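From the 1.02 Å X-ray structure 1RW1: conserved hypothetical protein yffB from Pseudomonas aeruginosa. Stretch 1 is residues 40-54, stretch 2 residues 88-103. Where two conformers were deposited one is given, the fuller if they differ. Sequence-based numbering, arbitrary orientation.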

# COMPACT_ATOMS: atom_id res chain seq x y z
N GLU A 40 1.09 1.21 -13.21
CA GLU A 40 1.68 -0.09 -13.34
C GLU A 40 1.75 -0.80 -11.99
O GLU A 40 1.39 -1.98 -11.86
CB GLU A 40 3.04 0.01 -14.04
CG GLU A 40 3.63 -1.34 -14.40
CD GLU A 40 4.39 -1.99 -13.26
OE1 GLU A 40 4.76 -1.31 -12.30
OE2 GLU A 40 4.60 -3.21 -13.31
N HIS A 41 2.16 -0.08 -10.95
CA HIS A 41 2.19 -0.65 -9.61
C HIS A 41 0.80 -1.01 -9.14
O HIS A 41 0.55 -2.09 -8.63
CB HIS A 41 2.78 0.37 -8.63
CG HIS A 41 4.24 0.33 -8.57
ND1 HIS A 41 5.06 1.07 -9.38
CD2 HIS A 41 5.04 -0.40 -7.76
CE1 HIS A 41 6.32 0.83 -9.01
NE2 HIS A 41 6.33 -0.10 -8.07
N LEU A 42 -0.13 -0.06 -9.27
CA LEU A 42 -1.47 -0.27 -8.76
C LEU A 42 -2.16 -1.45 -9.43
O LEU A 42 -2.87 -2.22 -8.76
CB LEU A 42 -2.31 0.98 -8.91
CG LEU A 42 -1.81 2.18 -8.10
CD1 LEU A 42 -2.53 3.43 -8.53
CD2 LEU A 42 -2.01 1.94 -6.61
N ARG A 43 -1.97 -1.61 -10.73
CA ARG A 43 -2.55 -2.76 -11.43
C ARG A 43 -2.01 -4.07 -10.91
O ARG A 43 -2.76 -5.03 -10.76
CB ARG A 43 -2.26 -2.66 -12.93
CG ARG A 43 -3.08 -1.64 -13.63
CD ARG A 43 -2.59 -1.34 -15.03
NE ARG A 43 -3.58 -0.52 -15.72
CZ ARG A 43 -3.31 0.32 -16.71
NH1 ARG A 43 -2.07 0.47 -17.14
NH2 ARG A 43 -4.30 1.02 -17.26
N ARG A 44 -0.70 -4.14 -10.68
CA ARG A 44 -0.10 -5.37 -10.16
C ARG A 44 -0.61 -5.69 -8.76
O ARG A 44 -0.93 -6.85 -8.45
CB ARG A 44 1.42 -5.22 -10.15
CG ARG A 44 2.13 -5.66 -11.38
CD ARG A 44 3.60 -5.84 -11.10
NE ARG A 44 4.26 -4.58 -10.82
CZ ARG A 44 4.73 -4.22 -9.63
NH1 ARG A 44 4.64 -5.03 -8.58
NH2 ARG A 44 5.29 -3.04 -9.49
N TRP A 45 -0.67 -4.68 -7.89
CA TRP A 45 -1.10 -4.94 -6.52
C TRP A 45 -2.56 -5.38 -6.50
O TRP A 45 -2.93 -6.31 -5.77
CB TRP A 45 -0.91 -3.68 -5.69
CG TRP A 45 0.51 -3.22 -5.56
CD1 TRP A 45 1.65 -3.93 -5.80
CD2 TRP A 45 0.92 -1.92 -5.16
NE1 TRP A 45 2.75 -3.13 -5.56
CE2 TRP A 45 2.33 -1.90 -5.15
CE3 TRP A 45 0.23 -0.76 -4.77
CZ2 TRP A 45 3.04 -0.76 -4.78
CZ3 TRP A 45 0.94 0.35 -4.41
CH2 TRP A 45 2.33 0.35 -4.41
N CYS A 46 -3.39 -4.72 -7.29
CA CYS A 46 -4.80 -5.09 -7.32
C CYS A 46 -5.00 -6.49 -7.94
O CYS A 46 -5.88 -7.22 -7.50
CB CYS A 46 -5.63 -4.08 -8.10
SG CYS A 46 -5.88 -2.50 -7.25
N ALA A 47 -4.20 -6.85 -8.93
CA ALA A 47 -4.30 -8.18 -9.51
C ALA A 47 -4.04 -9.26 -8.47
O ALA A 47 -4.67 -10.32 -8.49
CB ALA A 47 -3.32 -8.31 -10.66
N GLU A 48 -3.10 -9.01 -7.57
CA GLU A 48 -2.68 -9.98 -6.60
C GLU A 48 -3.58 -10.04 -5.36
O GLU A 48 -3.72 -11.10 -4.76
CB GLU A 48 -1.23 -9.67 -6.18
CG GLU A 48 -0.65 -10.61 -5.14
CD GLU A 48 0.73 -10.23 -4.69
OE1 GLU A 48 1.24 -9.19 -5.18
OE2 GLU A 48 1.29 -10.95 -3.86
N HIS A 49 -4.16 -8.90 -4.98
CA HIS A 49 -4.82 -8.77 -3.69
C HIS A 49 -6.27 -8.33 -3.74
O HIS A 49 -7.00 -8.53 -2.77
CB HIS A 49 -4.09 -7.75 -2.80
CG HIS A 49 -2.74 -8.20 -2.39
ND1 HIS A 49 -2.53 -9.09 -1.37
CD2 HIS A 49 -1.52 -7.84 -2.85
CE1 HIS A 49 -1.23 -9.29 -1.24
NE2 HIS A 49 -0.60 -8.53 -2.12
N GLY A 50 -6.69 -7.74 -4.85
CA GLY A 50 -8.04 -7.21 -4.99
C GLY A 50 -8.07 -5.74 -4.62
O GLY A 50 -7.45 -5.28 -3.66
N TRP A 51 -8.83 -4.97 -5.40
CA TRP A 51 -8.88 -3.54 -5.17
C TRP A 51 -9.44 -3.21 -3.80
O TRP A 51 -9.07 -2.18 -3.24
CB TRP A 51 -9.65 -2.80 -6.27
CG TRP A 51 -11.13 -3.09 -6.35
CD1 TRP A 51 -11.74 -3.99 -7.19
CD2 TRP A 51 -12.19 -2.48 -5.61
NE1 TRP A 51 -13.10 -3.97 -7.00
CE2 TRP A 51 -13.40 -3.05 -6.03
CE3 TRP A 51 -12.23 -1.48 -4.63
CZ2 TRP A 51 -14.63 -2.69 -5.50
CZ3 TRP A 51 -13.46 -1.11 -4.10
CH2 TRP A 51 -14.64 -1.72 -4.54
N GLN A 52 -10.32 -4.04 -3.22
CA GLN A 52 -10.82 -3.72 -1.88
C GLN A 52 -9.74 -3.87 -0.81
O GLN A 52 -9.83 -3.27 0.24
CB GLN A 52 -12.03 -4.56 -1.54
CG GLN A 52 -13.26 -4.16 -2.33
CD GLN A 52 -14.46 -5.08 -2.16
OE1 GLN A 52 -14.35 -6.16 -1.58
NE2 GLN A 52 -15.61 -4.65 -2.67
N THR A 53 -8.75 -4.70 -1.08
CA THR A 53 -7.63 -4.88 -0.18
C THR A 53 -6.62 -3.74 -0.32
O THR A 53 -6.10 -3.25 0.66
CB THR A 53 -6.99 -6.22 -0.50
OG1 THR A 53 -7.99 -7.26 -0.39
CG2 THR A 53 -5.86 -6.55 0.45
N VAL A 54 -6.37 -3.30 -1.54
CA VAL A 54 -5.37 -2.28 -1.79
C VAL A 54 -5.92 -0.87 -1.48
O VAL A 54 -5.18 -0.01 -1.02
CB VAL A 54 -4.87 -2.37 -3.25
CG1 VAL A 54 -3.81 -1.33 -3.56
CG2 VAL A 54 -4.32 -3.75 -3.53
N MSE A 88 -4.96 7.25 -0.38
CA MSE A 88 -5.98 6.21 -0.32
C MSE A 88 -5.45 4.80 -0.43
O MSE A 88 -6.23 3.87 -0.34
CB MSE A 88 -7.02 6.43 -1.43
CG MSE A 88 -7.86 7.65 -1.11
SE MSE A 88 -9.54 7.71 -2.00
CE MSE A 88 -9.07 6.28 -3.21
N ILE A 89 -4.17 4.62 -0.71
CA ILE A 89 -3.59 3.28 -0.81
C ILE A 89 -3.33 2.74 0.60
O ILE A 89 -2.74 3.43 1.43
CB ILE A 89 -2.28 3.30 -1.62
CG1 ILE A 89 -2.51 3.91 -3.01
CG2 ILE A 89 -1.72 1.90 -1.75
CD1 ILE A 89 -1.21 4.31 -3.69
N LYS A 90 -3.75 1.51 0.88
CA LYS A 90 -3.44 0.89 2.16
C LYS A 90 -1.92 0.82 2.34
O LYS A 90 -1.17 0.56 1.40
CB LYS A 90 -4.05 -0.50 2.23
CG LYS A 90 -5.50 -0.52 2.62
CD LYS A 90 -5.87 -1.75 3.44
CE LYS A 90 -7.38 -1.88 3.64
NZ LYS A 90 -8.04 -2.11 2.36
N ARG A 91 -1.50 1.01 3.58
CA ARG A 91 -0.07 1.02 3.94
C ARG A 91 0.24 -0.13 4.90
O ARG A 91 -0.59 -0.46 5.78
CB ARG A 91 0.35 2.36 4.51
CG ARG A 91 0.21 3.49 3.50
CD ARG A 91 0.79 4.78 4.00
NE ARG A 91 0.09 5.38 5.12
CZ ARG A 91 -0.77 6.38 5.02
NH1 ARG A 91 -1.15 6.88 3.86
NH2 ARG A 91 -1.25 6.90 6.14
N PRO A 92 1.50 -0.54 4.92
CA PRO A 92 2.40 -0.49 3.78
C PRO A 92 1.99 -1.39 2.64
O PRO A 92 1.08 -2.19 2.79
CB PRO A 92 3.74 -1.01 4.36
CG PRO A 92 3.50 -1.23 5.83
CD PRO A 92 2.03 -1.46 5.94
N VAL A 93 2.70 -1.27 1.52
CA VAL A 93 2.85 -2.39 0.59
C VAL A 93 4.31 -2.79 0.64
O VAL A 93 5.19 -1.92 0.61
CB VAL A 93 2.40 -2.06 -0.84
CG1 VAL A 93 2.62 -3.25 -1.76
CG2 VAL A 93 0.95 -1.64 -0.86
N LEU A 94 4.59 -4.08 0.75
CA LEU A 94 5.96 -4.58 0.81
C LEU A 94 6.14 -5.57 -0.33
O LEU A 94 5.46 -6.60 -0.36
CB LEU A 94 6.24 -5.25 2.14
CG LEU A 94 7.61 -5.93 2.28
CD1 LEU A 94 8.77 -4.95 2.12
CD2 LEU A 94 7.70 -6.62 3.63
N GLU A 95 7.04 -5.24 -1.25
CA GLU A 95 7.39 -6.10 -2.39
C GLU A 95 8.53 -7.02 -2.01
O GLU A 95 9.58 -6.57 -1.60
CB GLU A 95 7.66 -5.24 -3.61
CG GLU A 95 6.37 -4.65 -4.15
CD GLU A 95 6.56 -3.87 -5.41
OE1 GLU A 95 7.71 -3.46 -5.69
OE2 GLU A 95 5.57 -3.68 -6.12
N LEU A 96 8.27 -8.31 -2.13
CA LEU A 96 9.17 -9.36 -1.70
C LEU A 96 9.88 -10.05 -2.87
O LEU A 96 10.74 -10.91 -2.66
CB LEU A 96 8.39 -10.43 -0.93
CG LEU A 96 7.74 -9.94 0.36
CD1 LEU A 96 6.71 -10.94 0.85
CD2 LEU A 96 8.78 -9.65 1.42
N GLY A 97 9.52 -9.70 -4.09
CA GLY A 97 10.07 -10.36 -5.25
C GLY A 97 8.95 -10.96 -6.08
O GLY A 97 8.47 -10.34 -7.02
N GLY A 98 8.50 -12.14 -5.73
CA GLY A 98 7.41 -12.76 -6.46
C GLY A 98 6.03 -12.34 -5.98
O GLY A 98 5.02 -12.69 -6.61
N ARG A 99 5.96 -11.60 -4.88
CA ARG A 99 4.68 -11.29 -4.28
C ARG A 99 4.80 -10.12 -3.33
O ARG A 99 5.90 -9.63 -3.08
CB ARG A 99 4.13 -12.51 -3.56
CG ARG A 99 4.98 -13.02 -2.42
CD ARG A 99 4.34 -14.20 -1.69
NE ARG A 99 5.07 -14.60 -0.49
CZ ARG A 99 4.68 -14.34 0.75
NH1 ARG A 99 3.56 -13.67 1.00
NH2 ARG A 99 5.43 -14.75 1.77
N THR A 100 3.65 -9.68 -2.83
CA THR A 100 3.61 -8.51 -1.97
C THR A 100 2.76 -8.77 -0.74
O THR A 100 1.85 -9.62 -0.74
CB THR A 100 3.07 -7.26 -2.70
OG1 THR A 100 1.73 -7.47 -3.11
CG2 THR A 100 3.84 -7.00 -3.96
N LEU A 101 3.05 -8.01 0.31
CA LEU A 101 2.20 -7.95 1.49
C LEU A 101 1.57 -6.57 1.57
O LEU A 101 2.24 -5.56 1.39
CB LEU A 101 3.01 -8.21 2.76
CG LEU A 101 3.61 -9.61 2.88
CD1 LEU A 101 4.50 -9.73 4.10
CD2 LEU A 101 2.52 -10.67 2.92
N VAL A 102 0.29 -6.53 1.88
CA VAL A 102 -0.46 -5.29 2.05
C VAL A 102 -0.91 -5.19 3.50
O VAL A 102 -1.51 -6.11 4.03
CB VAL A 102 -1.68 -5.24 1.12
CG1 VAL A 102 -2.46 -3.93 1.32
CG2 VAL A 102 -1.25 -5.37 -0.33
N GLY A 103 -0.59 -4.07 4.14
CA GLY A 103 -0.80 -3.92 5.56
C GLY A 103 0.31 -4.58 6.34
O GLY A 103 1.19 -5.23 5.77

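Stretch 1 is a helix through His49, a break at Gly50 and a short second helix, 51-54. Stretch 2 runs through an extended segment and a cis peptide before Pro92 into a β-hairpin, whose strands 93-95 and 100-102 are tied by the reciprocal backbone bonds of Leu94 and Leu101. The first helix lies across this hairpin nearly at right angles, at 92° to the first strand and 81° to the second, with axes 11.4 and 9.7 Å apart at their closest. Side chains therefore bridge most of the gap, and 699 Å² is buried in all.

At the start of stretch 1, Glu40 stays out of reach of the hairpin but helps to position Arg44, one helical turn on, through a salt bridge from Arg44 NE to Glu40 OE2 (2.9 Å). Leu42 adds an apolar contact, its CD2 lying 3.8 Å from Ile89 CD1. Arg44 then turns to the hairpin, where its NH1 forms a salt bridge with Glu95 OE2 (3.0 Å), so that one guanidinium is shared between two carboxylates.

The same Glu95 oxygen accepts a nearly linear hydrogen bond from the indole of Trp45, NE1 to OE2 at 2.9 Å, which satisfies the polar edge of a buried ring. The rest of that ring meets hydrocarbon: Val93 CG1 sits over one face, 3.8 Å from the centroid of the five-membered ring, in a CH-π contact, while Ile89 CG2 approaches Trp45 CZ3 at 4.1 Å.

Glu48, with chi1 and chi2 both t, extends to the second strand and grips Thr100 with both carboxylate oxygens. Thr100 OG1 donates to Glu48 OE1 (2.7 Å), and the backbone Thr100 N donates to Glu48 OE2 (2.9 Å). Because the threonine hydroxyl gives its proton to Glu48, it can also accept one from His49, whose NE2 lies 2.7 Å from Thr100 OG1. The imidazole meets this hydroxyl at its edge and Val102 over a face, with Val102 CG2 3.6 Å from the centroid of the His49 ring in a second CH-π contact.

Gly50 ends the first helix with positive phi, at backbone angles where a CB would jam against the preceding carbonyl oxygen, and it also caps the helix that follows. The end of that helix presents carbonyls to Lys90: the ammonium NZ donates to Thr53 O (2.8 Å), and the backbone Lys90 N donates to Val54 O (2.8 Å) in an almost straight bond. Although the CA-to-CB bond of Val54 points away from stretch 2, its CG1 still comes within 4.3 Å of Ile89 CG2.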